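Local coordinates for protein putative 4-amino-4-deoxychorismate lyase (Thermus thermophilus, PDB 2ZGI) that binds pyridoxal-5'-phosphate and probably acts as a lyase, perhaps on 4-amino-4-deoxychorismate, within the class-IV aminotransferase family, at residues R44-L52 and D121-N129; V111-H119 and P132-A140. All blocks are in the same frame, centred on the assembly; numbering follows the deposited sequence.

Interaction 1, between 44-52 and 121-129, is the more buried contact and sits at the pyridoxal-5'-phosphate: a helix and an irregular loop meet through a histidine-tyrosine ring pair and leucine packing, with basic side chains turned to the cofactor and a sulfate. Interaction 2, between 111-119 and 132-140, is partly buried and sets helix 131-142 against strand 111-117, with a salt bridge at one end, a tyrosine ring in the middle and two waters. The loop holding 121-129 connects that strand to that helix, so the segments of the two contacts alternate along the chain; they touch where Ala123 packs on Val118. Both also reach the second subunit.

Interaction 1: residues R44-L52 and D121-N129; sequences RLRRHALAL and DLARYKTGN. With PLP (pyridoxal-5'-phosphate), chain P; SO4 (sulfate ion), chain O.
The last turns of helix 38-51 lie against the loop 121-129, His48 and Tyr125 having the closest CA atoms at 5.7 Å, and a type I turn from Leu122 to Tyr125 brings the tyrosine up to the helix. The two rings form a T-shaped stack: the CD1 edge of Tyr125 points at the face of the His48 imidazole, with the planes 83° apart and CD1 3.5 Å from His48 CD2. Tyr125 CA lies over that same face as a CH-pi contact, while Arg44 CG covers the opposite one, so the imidazole is held between them. His48 NE2 donates to the sulfate O4 at 2.7 Å, and Arg47 NE gives an almost straight bond (177°) to O3 of the same ion, probably acquired from the crystallisation liquor. This is the cofactor side of the class-IV aminotransferase fold: Lys126 NZ is covalently bonded to C4A of pyridoxal-5'-phosphate. Arg44, its CG anti to the backbone N (chi1 -176°) and its chain bent at chi3, reaches the phosphate, where NH1 donates to O3P at 2.6 Å and NH2 adds a weak bond. Lys126 CD lies over the guanidinium face, 3.4 Å from Arg44 NH2; NH2 also donates to Thr26 OG1, and Ile183 N bonds the cofactor. Past the helix end, Leu52 CD1 presses tightly on Thr127 CG2 at 3.5 Å, and its CD2 meets Leu122 CD2, with Leu135 of the second subunit packing on both leucines.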
ATOM      1  N   ARG D  44      26.716 -10.317  16.307  1.00 26.08           N
ATOM      2  CA  ARG D  44      25.534 -10.137  15.452  1.00 26.14           C
ATOM      3  C   ARG D  44      25.254 -11.352  14.564  1.00 25.86           C
ATOM      4  O   ARG D  44      24.110 -11.799  14.461  1.00 26.29           O
ATOM      5  CB  ARG D  44      25.663  -8.889  14.582  1.00 26.42           C
ATOM      6  CG  ARG D  44      24.383  -8.641  13.745  1.00 25.16           C
ATOM      7  CD  ARG D  44      24.392  -7.289  13.059  1.00 25.39           C
ATOM      8  NE  ARG D  44      25.327  -7.308  11.942  1.00 26.51           N
ATOM      9  CZ  ARG D  44      25.623  -6.256  11.184  1.00 27.32           C
ATOM     10  NH1 ARG D  44      25.048  -5.059  11.416  1.00 25.96           N
ATOM     11  NH2 ARG D  44      26.515  -6.402  10.205  1.00 25.19           N
ATOM     12  N   LEU D  45      26.305 -11.870  13.918  1.00 26.37           N
ATOM     13  CA  LEU D  45      26.191 -12.990  12.982  1.00 24.67           C
ATOM     14  C   LEU D  45      25.608 -14.213  13.678  1.00 25.57           C
ATOM     15  O   LEU D  45      24.702 -14.868  13.159  1.00 23.94           O
ATOM     16  CB  LEU D  45      27.568 -13.313  12.338  1.00 25.60           C
ATOM     17  CG  LEU D  45      27.613 -14.363  11.218  1.00 23.45           C
ATOM     18  CD1 LEU D  45      26.823 -13.884   9.981  1.00 21.75           C
ATOM     19  CD2 LEU D  45      29.058 -14.766  10.811  1.00 24.13           C
ATOM     20  N   ARG D  46      26.106 -14.520  14.879  1.00 25.64           N
ATOM     21  CA  ARG D  46      25.511 -15.600  15.675  1.00 26.48           C
ATOM     22  C   ARG D  46      24.042 -15.322  16.016  1.00 26.04           C
ATOM     23  O   ARG D  46      23.231 -16.239  15.992  1.00 25.90           O
ATOM     24  CB  ARG D  46      26.300 -15.812  16.981  1.00 27.00           C
ATOM     25  CG  ARG D  46      25.737 -16.870  17.922  1.00 30.33           C
ATOM     26  CD  ARG D  46      26.706 -17.045  19.099  1.00 35.93           C
ATOM     27  NE  ARG D  46      26.484 -18.333  19.741  1.00 43.95           N
ATOM     28  CZ  ARG D  46      25.574 -18.564  20.692  1.00 47.13           C
ATOM     29  NH1 ARG D  46      24.790 -17.577  21.148  1.00 46.88           N
ATOM     30  NH2 ARG D  46      25.445 -19.796  21.190  1.00 48.22           N
ATOM     31  N   ARG D  47      23.724 -14.073  16.364  1.00 26.64           N
ATOM     32  CA  ARG D  47      22.351 -13.690  16.737  1.00 27.40           C
ATOM     33  C   ARG D  47      21.401 -13.858  15.546  1.00 27.21           C
ATOM     34  O   ARG D  47      20.322 -14.421  15.665  1.00 27.02           O
ATOM     35  CB  ARG D  47      22.294 -12.239  17.214  1.00 27.92           C
ATOM     36  CG  ARG D  47      22.613 -12.036  18.709  1.00 31.83           C
ATOM     37  CD  ARG D  47      22.180 -10.663  19.204  1.00 32.89           C
ATOM     38  NE  ARG D  47      22.787  -9.561  18.452  1.00 33.49           N
ATOM     39  CZ  ARG D  47      23.937  -8.978  18.790  1.00 35.95           C
ATOM     40  NH1 ARG D  47      24.608  -9.404  19.866  1.00 37.62           N
ATOM     41  NH2 ARG D  47      24.410  -7.970  18.071  1.00 35.55           N
ATOM     42  N   HIS D  48      21.837 -13.378  14.389  1.00 27.22           N
ATOM     43  CA  HIS D  48      21.062 -13.496  13.170  1.00 26.21           C
ATOM     44  C   HIS D  48      20.855 -14.956  12.736  1.00 26.99           C
ATOM     45  O   HIS D  48      19.720 -15.367  12.435  1.00 26.86           O
ATOM     46  CB  HIS D  48      21.710 -12.621  12.090  1.00 25.90           C
ATOM     47  CG  HIS D  48      21.524 -11.156  12.350  1.00 23.69           C
ATOM     48  ND1 HIS D  48      21.878 -10.176  11.451  1.00 26.88           N
ATOM     49  CD2 HIS D  48      20.982 -10.512  13.411  1.00 24.11           C
ATOM     50  CE1 HIS D  48      21.580  -8.987  11.954  1.00 27.57           C
ATOM     51  NE2 HIS D  48      21.045  -9.166  13.151  1.00 27.48           N
ATOM     52  N   ALA D  49      21.925 -15.753  12.770  1.00 26.44           N
ATOM     53  CA  ALA D  49      21.824 -17.191  12.502  1.00 27.39           C
ATOM     54  C   ALA D  49      20.848 -17.887  13.445  1.00 27.80           C
ATOM     55  O   ALA D  49      19.960 -18.616  13.011  1.00 27.31           O
ATOM     56  CB  ALA D  49      23.240 -17.863  12.557  1.00 26.84           C
ATOM     57  N   LEU D  50      20.984 -17.652  14.750  1.00 29.42           N
ATOM     58  CA  LEU D  50      20.090 -18.337  15.686  1.00 30.15           C
ATOM     59  C   LEU D  50      18.609 -17.927  15.486  1.00 30.46           C
ATOM     60  O   LEU D  50      17.710 -18.778  15.595  1.00 31.01           O
ATOM     61  CB  LEU D  50      20.570 -18.218  17.153  1.00 30.90           C
ATOM     62  CG  LEU D  50      22.065 -18.367  17.580  1.00 33.26           C
ATOM     63  CD1 LEU D  50      22.262 -18.830  19.040  1.00 36.33           C
ATOM     64  CD2 LEU D  50      23.019 -19.184  16.625  1.00 33.70           C
ATOM     65  N   ALA D  51      18.363 -16.657  15.149  1.00 30.22           N
ATOM     66  CA  ALA D  51      16.989 -16.160  14.971  1.00 30.99           C
ATOM     67  C   ALA D  51      16.285 -16.846  13.788  1.00 31.43           C
ATOM     68  O   ALA D  51      15.072 -17.010  13.777  1.00 31.89           O
ATOM     69  CB  ALA D  51      16.986 -14.626  14.786  1.00 30.37           C
ATOM     70  N   LEU D  52      17.073 -17.293  12.820  1.00 31.34           N
ATOM     71  CA  LEU D  52      16.551 -17.767  11.570  1.00 31.52           C
ATOM     72  C   LEU D  52      16.714 -19.284  11.447  1.00 31.78           C
ATOM     73  O   LEU D  52      16.603 -19.848  10.354  1.00 32.01           O
ATOM     74  CB  LEU D  52      17.248 -17.007  10.431  1.00 31.88           C
ATOM     75  CG  LEU D  52      16.842 -15.514  10.441  1.00 32.15           C
ATOM     76  CD1 LEU D  52      17.420 -14.791   9.278  1.00 31.30           C
ATOM     77  CD2 LEU D  52      15.330 -15.350  10.448  1.00 33.85           C
ATOM     78  N   ASP D 121       9.429  -9.409   8.354  1.00 28.49           N
ATOM     79  CA  ASP D 121       9.997 -10.331   9.339  1.00 28.55           C
ATOM     80  C   ASP D 121      11.525 -10.446   9.308  1.00 27.86           C
ATOM     81  O   ASP D 121      12.120 -10.943  10.266  1.00 28.24           O
ATOM     82  CB  ASP D 121       9.376 -11.726   9.201  1.00 27.24           C
ATOM     83  CG  ASP D 121       7.867 -11.724   9.340  1.00 28.00           C
ATOM     84  OD1 ASP D 121       7.315 -11.371  10.404  1.00 25.87           O
ATOM     85  OD2 ASP D 121       7.231 -12.101   8.350  1.00 29.15           O
ATOM     86  N   LEU D 122      12.144 -10.018   8.214  1.00 26.86           N
ATOM     87  CA  LEU D 122      13.586 -10.175   8.040  1.00 26.62           C
ATOM     88  C   LEU D 122      14.377  -8.875   8.053  1.00 25.70           C
ATOM     89  O   LEU D 122      15.613  -8.894   7.902  1.00 25.05           O
ATOM     90  CB  LEU D 122      13.887 -10.959   6.761  1.00 26.89           C
ATOM     91  CG  LEU D 122      13.163 -12.298   6.517  1.00 29.59           C
ATOM     92  CD1 LEU D 122      13.604 -12.887   5.178  1.00 29.88           C
ATOM     93  CD2 LEU D 122      13.340 -13.320   7.660  1.00 30.52           C
ATOM     94  N   ALA D 123      13.677  -7.747   8.206  1.00 24.06           N
ATOM     95  CA  ALA D 123      14.296  -6.422   8.125  1.00 24.24           C
ATOM     96  C   ALA D 123      15.399  -6.226   9.158  1.00 23.87           C
ATOM     97  O   ALA D 123      16.366  -5.481   8.940  1.00 24.04           O
ATOM     98  CB  ALA D 123      13.232  -5.343   8.326  1.00 24.30           C
ATOM     99  N   ARG D 124      15.256  -6.909  10.283  1.00 24.19           N
ATOM    100  CA  ARG D 124      16.175  -6.718  11.381  1.00 25.52           C
ATOM    101  C   ARG D 124      17.412  -7.600  11.218  1.00 26.44           C
ATOM    102  O   ARG D 124      18.394  -7.400  11.941  1.00 27.79           O
ATOM    103  CB  ARG D 124      15.483  -6.998  12.714  1.00 25.15           C
ATOM    104  CG  ARG D 124      14.722  -8.328  12.729  1.00 29.32           C
ATOM    105  CD  ARG D 124      13.890  -8.517  14.023  1.00 34.40           C
ATOM    106  NE  ARG D 124      14.746  -8.397  15.199  1.00 39.70           N
ATOM    107  CZ  ARG D 124      14.370  -8.607  16.461  1.00 42.75           C
ATOM    108  NH1 ARG D 124      13.123  -8.953  16.764  1.00 43.41           N
ATOM    109  NH2 ARG D 124      15.262  -8.462  17.427  1.00 43.29           N
ATOM    110  N   TYR D 125      17.345  -8.561  10.284  1.00 26.34           N
ATOM    111  CA  TYR D 125      18.444  -9.503  10.036  1.00 26.08           C
ATOM    112  C   TYR D 125      19.162  -9.222   8.720  1.00 25.91           C
ATOM    113  O   TYR D 125      18.564  -8.727   7.739  1.00 25.44           O
ATOM    114  CB  TYR D 125      17.916 -10.939  10.083  1.00 26.16           C
ATOM    115  CG  TYR D 125      17.076 -11.184  11.310  1.00 27.76           C
ATOM    116  CD1 TYR D 125      17.648 -11.101  12.596  1.00 29.90           C
ATOM    117  CD2 TYR D 125      15.712 -11.447  11.212  1.00 28.59           C
ATOM    118  CE1 TYR D 125      16.876 -11.285  13.754  1.00 31.99           C
ATOM    119  CE2 TYR D 125      14.931 -11.649  12.361  1.00 29.91           C
ATOM    120  CZ  TYR D 125      15.530 -11.563  13.627  1.00 32.68           C
ATOM    121  OH  TYR D 125      14.786 -11.742  14.763  1.00 31.53           O
ATOM    122  N   LYS D 126      20.456  -9.551   8.702  1.00 25.52           N
ATOM    123  CA  LYS D 126      21.293  -9.389   7.521  1.00 25.75           C
ATOM    124  C   LYS D 126      21.307 -10.735   6.789  1.00 25.75           C
ATOM    125  O   LYS D 126      22.128 -11.622   7.104  1.00 24.80           O
ATOM    126  CB  LYS D 126      22.687  -8.958   7.960  1.00 25.45           C
ATOM    127  CG  LYS D 126      23.390  -8.037   6.974  1.00 26.68           C
ATOM    128  CD  LYS D 126      24.563  -7.357   7.617  1.00 24.97           C
ATOM    129  CE  LYS D 126      25.570  -6.945   6.574  1.00 25.76           C
ATOM    130  NZ  LYS D 126      25.001  -5.796   5.806  1.00 28.84           N
ATOM    131  N   THR D 127      20.347 -10.905   5.861  1.00 24.84           N
ATOM    132  CA  THR D 127      20.094 -12.193   5.222  1.00 23.88           C
ATOM    133  C   THR D 127      20.378 -12.189   3.725  1.00 23.50           C
ATOM    134  O   THR D 127      20.477 -11.134   3.100  1.00 23.24           O
ATOM    135  CB  THR D 127      18.616 -12.686   5.429  1.00 25.02           C
ATOM    136  OG1 THR D 127      17.724 -12.027   4.507  1.00 22.38           O
ATOM    137  CG2 THR D 127      18.142 -12.398   6.841  1.00 24.93           C
ATOM    138  N   GLY D 128      20.487 -13.396   3.173  1.00 22.90           N
ATOM    139  CA  GLY D 128      20.561 -13.639   1.749  1.00 22.23           C
ATOM    140  C   GLY D 128      19.314 -13.278   0.962  1.00 21.87           C
ATOM    141  O   GLY D 128      19.314 -13.387  -0.262  1.00 20.91           O
ATOM    142  N   ASN D 129      18.251 -12.851   1.648  1.00 21.76           N
ATOM    143  CA  ASN D 129      17.076 -12.359   0.934  1.00 20.90           C
ATOM    144  C   ASN D 129      17.241 -10.872   0.699  1.00 21.53           C
ATOM    145  O   ASN D 129      16.661 -10.024   1.410  1.00 21.83           O
ATOM    146  CB  ASN D 129      15.802 -12.709   1.697  1.00 21.14           C
ATOM    147  CG  ASN D 129      15.379 -14.131   1.460  1.00 21.73           C
ATOM    148  OD1 ASN D 129      16.211 -15.043   1.283  1.00 27.23           O
ATOM    149  ND2 ASN D 129      14.107 -14.343   1.436  1.00 15.60           N
TER
HETATM  150  N1  PLP P 248      21.587  -1.583   5.947  1.00 23.95           N
HETATM  151  C2  PLP P 248      21.560  -2.784   5.333  1.00 26.20           C
HETATM  152  C2A PLP P 248      20.326  -3.193   4.580  1.00 23.33           C
HETATM  153  C3  PLP P 248      22.676  -3.625   5.383  1.00 24.02           C
HETATM  154  O3  PLP P 248      22.602  -4.829   4.746  1.00 25.60           O
HETATM  155  C4  PLP P 248      23.801  -3.218   6.110  1.00 25.07           C
HETATM  156  C4A PLP P 248      25.037  -4.080   6.261  1.00 24.21           C
HETATM  157  C5  PLP P 248      23.786  -1.986   6.761  1.00 23.38           C
HETATM  158  C6  PLP P 248      22.645  -1.192   6.654  1.00 26.52           C
HETATM  159  C5A PLP P 248      24.975  -1.458   7.535  1.00 26.39           C
HETATM  160  O4P PLP P 248      25.317  -2.206   8.702  1.00 26.61           O
HETATM  161  P   PLP P 248      26.767  -2.178   9.379  1.00 26.49           P
HETATM  162  O1P PLP P 248      27.005  -0.776   9.881  1.00 24.81           O
HETATM  163  O2P PLP P 248      27.812  -2.537   8.346  1.00 27.97           O
HETATM  164  O3P PLP P 248      26.557  -3.228  10.421  1.00 24.24           O
HETATM  165  S   SO4 O 247      21.042  -7.231  15.985  1.00 49.51           S
HETATM  166  O1  SO4 O 247      19.605  -7.152  16.275  1.00 50.56           O
HETATM  167  O2  SO4 O 247      21.816  -6.305  16.798  1.00 48.74           O
HETATM  168  O3  SO4 O 247      21.539  -8.590  16.235  1.00 48.94           O
HETATM  169  O4  SO4 O 247      21.222  -6.838  14.582  1.00 50.19           O

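Interaction 2: residues V111-H119 and P132-A140; sequences VRLTGYRVH and PYRLALEEA
Arg112 and Glu139 cross at about a right angle, their guanidinium and carboxylate planes 80° apart. Arg112 NE donates to Glu139 OE2 at 3.0 Å in a salt bridge, almost in the guanidinium plane and to the anti lone pair of the oxygen, and NH2 adds a weak bond to the same oxygen. Glu139 reaches across because its CG stands anti to the backbone N (chi1 -172°) and the chain runs extended beyond it; its other oxygen, OE1, accepts from a water that in turn accepts from Gly115 N. A leucine in place of Arg112 would probably leave Glu139 OE2 without its charged mate and the carboxylate freer to turn. Strand 111-114 and helix segment 132-140, whose axes come within 8.5 Å with their N-to-C directions 128° apart, belong to the first two elements of a beta-alpha-beta unit completed by strand 147-151, to which Thr114 OG1 bonds at Leu149 O. Midway along the helix, Leu135 CB lies over the Tyr116 ring face, 3.8 Å from its centroid, as a CH-pi contact, and CE2 of this ring comes 3.4 Å from Glu139 OE1. Nearer the cofactor, which Tyr133 touches, the Tyr133 OH approaches Val118 CG1 at 3.5 Å and shares a second water with His119 N.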
ATOM      1  N   VAL D 111      21.097  10.867  -1.924  1.00 30.68           N
ATOM      2  CA  VAL D 111      20.252   9.678  -1.781  1.00 30.43           C
ATOM      3  C   VAL D 111      19.006   9.772  -2.649  1.00 30.68           C
ATOM      4  O   VAL D 111      18.592  10.858  -3.062  1.00 31.23           O
ATOM      5  CB  VAL D 111      19.809   9.346  -0.321  1.00 30.85           C
ATOM      6  CG1 VAL D 111      21.009   9.216   0.586  1.00 31.65           C
ATOM      7  CG2 VAL D 111      18.778  10.376   0.239  1.00 30.51           C
ATOM      8  N   ARG D 112      18.411   8.625  -2.904  1.00 29.66           N
ATOM      9  CA  ARG D 112      17.138   8.540  -3.545  1.00 29.63           C
ATOM     10  C   ARG D 112      16.217   7.735  -2.617  1.00 29.91           C
ATOM     11  O   ARG D 112      16.539   6.599  -2.209  1.00 28.83           O
ATOM     12  CB  ARG D 112      17.313   7.819  -4.876  1.00 29.50           C
ATOM     13  CG  ARG D 112      16.057   7.233  -5.439  1.00 29.58           C
ATOM     14  CD  ARG D 112      15.292   8.266  -6.263  1.00 33.27           C
ATOM     15  NE  ARG D 112      14.286   7.633  -7.118  1.00 36.07           N
ATOM     16  CZ  ARG D 112      13.514   8.300  -7.978  1.00 38.38           C
ATOM     17  NH1 ARG D 112      13.664   9.612  -8.134  1.00 37.16           N
ATOM     18  NH2 ARG D 112      12.608   7.652  -8.691  1.00 38.97           N
ATOM     19  N   LEU D 113      15.076   8.318  -2.274  1.00 29.43           N
ATOM     20  CA  LEU D 113      14.042   7.552  -1.584  1.00 29.00           C
ATOM     21  C   LEU D 113      13.319   6.670  -2.596  1.00 28.40           C
ATOM     22  O   LEU D 113      12.816   7.169  -3.615  1.00 28.34           O
ATOM     23  CB  LEU D 113      13.050   8.498  -0.884  1.00 30.00           C
ATOM     24  CG  LEU D 113      11.786   7.869  -0.303  1.00 29.94           C
ATOM     25  CD1 LEU D 113      12.158   6.885   0.787  1.00 32.89           C
ATOM     26  CD2 LEU D 113      10.833   8.963   0.227  1.00 32.69           C
ATOM     27  N   THR D 114      13.274   5.360  -2.355  1.00 26.34           N
ATOM     28  CA  THR D 114      12.597   4.479  -3.305  1.00 25.21           C
ATOM     29  C   THR D 114      11.255   4.029  -2.738  1.00 24.37           C
ATOM     30  O   THR D 114      10.953   4.304  -1.589  1.00 23.75           O
ATOM     31  CB  THR D 114      13.469   3.253  -3.683  1.00 26.42           C
ATOM     32  OG1 THR D 114      13.376   2.241  -2.650  1.00 24.00           O
ATOM     33  CG2 THR D 114      14.941   3.659  -3.903  1.00 25.33           C
ATOM     34  N   GLY D 115      10.474   3.329  -3.540  1.00 24.19           N
ATOM     35  CA  GLY D 115       9.238   2.685  -3.069  1.00 25.12           C
ATOM     36  C   GLY D 115       9.428   1.238  -2.612  1.00 24.80           C
ATOM     37  O   GLY D 115       8.461   0.581  -2.196  1.00 24.90           O
ATOM     38  N   TYR D 116      10.661   0.720  -2.684  1.00 25.15           N
ATOM     39  CA  TYR D 116      10.928  -0.638  -2.212  1.00 25.10           C
ATOM     40  C   TYR D 116      10.801  -0.750  -0.705  1.00 25.53           C
ATOM     41  O   TYR D 116      11.215   0.145   0.035  1.00 25.87           O
ATOM     42  CB  TYR D 116      12.309  -1.137  -2.671  1.00 24.90           C
ATOM     43  CG  TYR D 116      12.344  -1.310  -4.166  1.00 23.58           C
ATOM     44  CD1 TYR D 116      11.652  -2.359  -4.771  1.00 26.01           C
ATOM     45  CD2 TYR D 116      13.011  -0.387  -4.978  1.00 26.41           C
ATOM     46  CE1 TYR D 116      11.656  -2.523  -6.162  1.00 27.03           C
ATOM     47  CE2 TYR D 116      13.029  -0.540  -6.378  1.00 26.12           C
ATOM     48  CZ  TYR D 116      12.332  -1.601  -6.954  1.00 26.95           C
ATOM     49  OH  TYR D 116      12.327  -1.757  -8.321  1.00 28.79           O
ATOM     50  N   ARG D 117      10.240  -1.869  -0.267  1.00 25.57           N
ATOM     51  CA  ARG D 117      10.068  -2.159   1.162  1.00 26.70           C
ATOM     52  C   ARG D 117      11.056  -3.240   1.633  1.00 27.07           C
ATOM     53  O   ARG D 117      11.429  -4.131   0.849  1.00 27.37           O
ATOM     54  CB  ARG D 117       8.637  -2.673   1.437  1.00 25.77           C
ATOM     55  CG  ARG D 117       7.583  -1.571   1.679  1.00 25.65           C
ATOM     56  CD  ARG D 117       7.349  -0.686   0.481  1.00 25.65           C
ATOM     57  NE  ARG D 117       6.847  -1.432  -0.670  1.00 23.63           N
ATOM     58  CZ  ARG D 117       5.563  -1.701  -0.912  1.00 26.01           C
ATOM     59  NH1 ARG D 117       4.629  -1.330  -0.059  1.00 27.18           N
ATOM     60  NH2 ARG D 117       5.219  -2.406  -1.986  1.00 27.17           N
ATOM     61  N   VAL D 118      11.472  -3.137   2.900  1.00 27.33           N
ATOM     62  CA  VAL D 118      12.063  -4.271   3.635  1.00 27.37           C
ATOM     63  C   VAL D 118      11.001  -5.370   3.878  1.00 28.26           C
ATOM     64  O   VAL D 118       9.765  -5.133   3.743  1.00 27.80           O
ATOM     65  CB  VAL D 118      12.721  -3.812   4.956  1.00 27.53           C
ATOM     66  CG1 VAL D 118      13.777  -2.756   4.663  1.00 27.92           C
ATOM     67  CG2 VAL D 118      11.665  -3.237   5.944  1.00 25.28           C
ATOM     68  N   HIS D 119      11.470  -6.585   4.153  1.00 27.34           N
ATOM     69  CA  HIS D 119      10.568  -7.615   4.587  1.00 28.59           C
ATOM     70  C   HIS D 119      10.172  -7.446   6.056  1.00 28.94           C
ATOM     71  O   HIS D 119      11.024  -7.186   6.921  1.00 30.47           O
ATOM     72  CB  HIS D 119      11.099  -9.017   4.346  1.00 27.89           C
ATOM     73  CG  HIS D 119      10.054 -10.060   4.578  1.00 28.31           C
ATOM     74  ND1 HIS D 119       9.672 -10.454   5.842  1.00 27.11           N
ATOM     75  CD2 HIS D 119       9.250 -10.720   3.715  1.00 25.69           C
ATOM     76  CE1 HIS D 119       8.712 -11.353   5.748  1.00 27.54           C
ATOM     77  NE2 HIS D 119       8.440 -11.531   4.468  1.00 30.09           N
ATOM     78  N   PRO D 132      15.287  -6.852  -2.497  1.00 24.25           N
ATOM     79  CA  PRO D 132      14.764  -5.480  -2.371  1.00 23.98           C
ATOM     80  C   PRO D 132      15.870  -4.417  -2.246  1.00 23.45           C
ATOM     81  O   PRO D 132      15.752  -3.338  -2.829  1.00 23.52           O
ATOM     82  CB  PRO D 132      13.925  -5.532  -1.084  1.00 25.20           C
ATOM     83  CG  PRO D 132      13.499  -7.010  -0.983  1.00 24.94           C
ATOM     84  CD  PRO D 132      14.712  -7.761  -1.490  1.00 23.80           C
ATOM     85  N   TYR D 133      16.934  -4.727  -1.497  1.00 23.25           N
ATOM     86  CA  TYR D 133      18.072  -3.838  -1.320  1.00 21.96           C
ATOM     87  C   TYR D 133      18.818  -3.683  -2.638  1.00 21.87           C
ATOM     88  O   TYR D 133      19.198  -2.583  -3.016  1.00 21.13           O
ATOM     89  CB  TYR D 133      19.007  -4.353  -0.213  1.00 22.76           C
ATOM     90  CG  TYR D 133      18.252  -4.597   1.077  1.00 23.48           C
ATOM     91  CD1 TYR D 133      18.005  -3.551   1.982  1.00 22.25           C
ATOM     92  CD2 TYR D 133      17.748  -5.860   1.373  1.00 24.13           C
ATOM     93  CE1 TYR D 133      17.262  -3.793   3.166  1.00 25.41           C
ATOM     94  CE2 TYR D 133      17.020  -6.094   2.517  1.00 25.59           C
ATOM     95  CZ  TYR D 133      16.797  -5.072   3.421  1.00 24.61           C
ATOM     96  OH  TYR D 133      16.077  -5.371   4.559  1.00 24.26           O
ATOM     97  N   ARG D 134      18.993  -4.772  -3.362  1.00 21.57           N
ATOM     98  CA  ARG D 134      19.627  -4.639  -4.703  1.00 23.18           C
ATOM     99  C   ARG D 134      18.826  -3.685  -5.583  1.00 23.47           C
ATOM    100  O   ARG D 134      19.378  -2.738  -6.158  1.00 23.53           O
ATOM    101  CB  ARG D 134      19.745  -5.991  -5.394  1.00 23.21           C
ATOM    102  CG  ARG D 134      20.662  -7.010  -4.682  1.00 23.40           C
ATOM    103  CD  ARG D 134      20.791  -8.277  -5.510  1.00 24.42           C
ATOM    104  NE  ARG D 134      21.277  -8.010  -6.864  1.00 28.56           N
ATOM    105  CZ  ARG D 134      22.556  -7.906  -7.220  1.00 27.90           C
ATOM    106  NH1 ARG D 134      23.543  -8.077  -6.337  1.00 27.60           N
ATOM    107  NH2 ARG D 134      22.854  -7.645  -8.491  1.00 30.76           N
ATOM    108  N   LEU D 135      17.520  -3.934  -5.670  1.00 23.60           N
ATOM    109  CA  LEU D 135      16.620  -3.133  -6.510  1.00 23.60           C
ATOM    110  C   LEU D 135      16.590  -1.653  -6.084  1.00 24.19           C
ATOM    111  O   LEU D 135      16.561  -0.742  -6.950  1.00 24.60           O
ATOM    112  CB  LEU D 135      15.217  -3.744  -6.529  1.00 24.06           C
ATOM    113  CG  LEU D 135      15.129  -5.120  -7.169  1.00 25.07           C
ATOM    114  CD1 LEU D 135      13.817  -5.796  -6.785  1.00 25.77           C
ATOM    115  CD2 LEU D 135      15.372  -5.107  -8.741  1.00 25.65           C
ATOM    116  N   ALA D 136      16.633  -1.409  -4.765  1.00 24.03           N
ATOM    117  CA  ALA D 136      16.710  -0.062  -4.242  1.00 24.32           C
ATOM    118  C   ALA D 136      18.010   0.654  -4.674  1.00 25.51           C
ATOM    119  O   ALA D 136      17.974   1.845  -5.079  1.00 25.69           O
ATOM    120  CB  ALA D 136      16.538  -0.047  -2.701  1.00 25.02           C
ATOM    121  N   LEU D 137      19.151  -0.043  -4.606  1.00 25.45           N
ATOM    122  CA  LEU D 137      20.414   0.572  -5.030  1.00 24.92           C
ATOM    123  C   LEU D 137      20.430   0.781  -6.554  1.00 25.19           C
ATOM    124  O   LEU D 137      20.919   1.808  -7.034  1.00 24.31           O
ATOM    125  CB  LEU D 137      21.625  -0.271  -4.598  1.00 26.14           C
ATOM    126  CG  LEU D 137      23.015   0.247  -5.037  1.00 24.09           C
ATOM    127  CD1 LEU D 137      23.329   1.639  -4.446  1.00 27.12           C
ATOM    128  CD2 LEU D 137      24.122  -0.747  -4.683  1.00 26.90           C
ATOM    129  N   GLU D 138      19.900  -0.182  -7.302  1.00 26.12           N
ATOM    130  CA  GLU D 138      19.826  -0.048  -8.774  1.00 27.73           C
ATOM    131  C   GLU D 138      19.023   1.194  -9.185  1.00 27.40           C
ATOM    132  O   GLU D 138      19.463   1.972 -10.026  1.00 26.70           O
ATOM    133  CB  GLU D 138      19.310  -1.319  -9.453  1.00 27.75           C
ATOM    134  CG  GLU D 138      20.343  -2.468  -9.476  1.00 32.92           C
ATOM    135  CD  GLU D 138      19.762  -3.865  -9.778  1.00 38.93           C
ATOM    136  OE1 GLU D 138      18.604  -3.964 -10.260  1.00 44.08           O
ATOM    137  OE2 GLU D 138      20.486  -4.869  -9.536  1.00 40.20           O
ATOM    138  N   GLU D 139      17.875   1.400  -8.548  1.00 27.02           N
ATOM    139  CA  GLU D 139      17.109   2.617  -8.757  1.00 27.19           C
ATOM    140  C   GLU D 139      17.877   3.894  -8.403  1.00 27.54           C
ATOM    141  O   GLU D 139      17.892   4.870  -9.192  1.00 27.01           O
ATOM    142  CB  GLU D 139      15.755   2.549  -8.030  1.00 27.64           C
ATOM    143  CG  GLU D 139      14.830   3.732  -8.393  1.00 27.76           C
ATOM    144  CD  GLU D 139      13.579   3.778  -7.545  1.00 26.72           C
ATOM    145  OE1 GLU D 139      12.920   2.730  -7.450  1.00 26.99           O
ATOM    146  OE2 GLU D 139      13.273   4.855  -6.968  1.00 28.98           O
ATOM    147  N   ALA D 140      18.541   3.905  -7.248  1.00 26.80           N
ATOM    148  CA  ALA D 140      19.299   5.067  -6.841  1.00 27.42           C
ATOM    149  C   ALA D 140      20.371   5.450  -7.871  1.00 28.59           C
ATOM    150  O   ALA D 140      20.523   6.633  -8.253  1.00 27.78           O
ATOM    151  CB  ALA D 140      19.928   4.845  -5.463  1.00 27.28           C
TER
HETATM  152  O   HOH W   1      10.717   2.688  -6.197  1.00 28.83           O
HETATM  153  O   HOH W   2      14.098  -7.008   4.226  1.00 26.47           O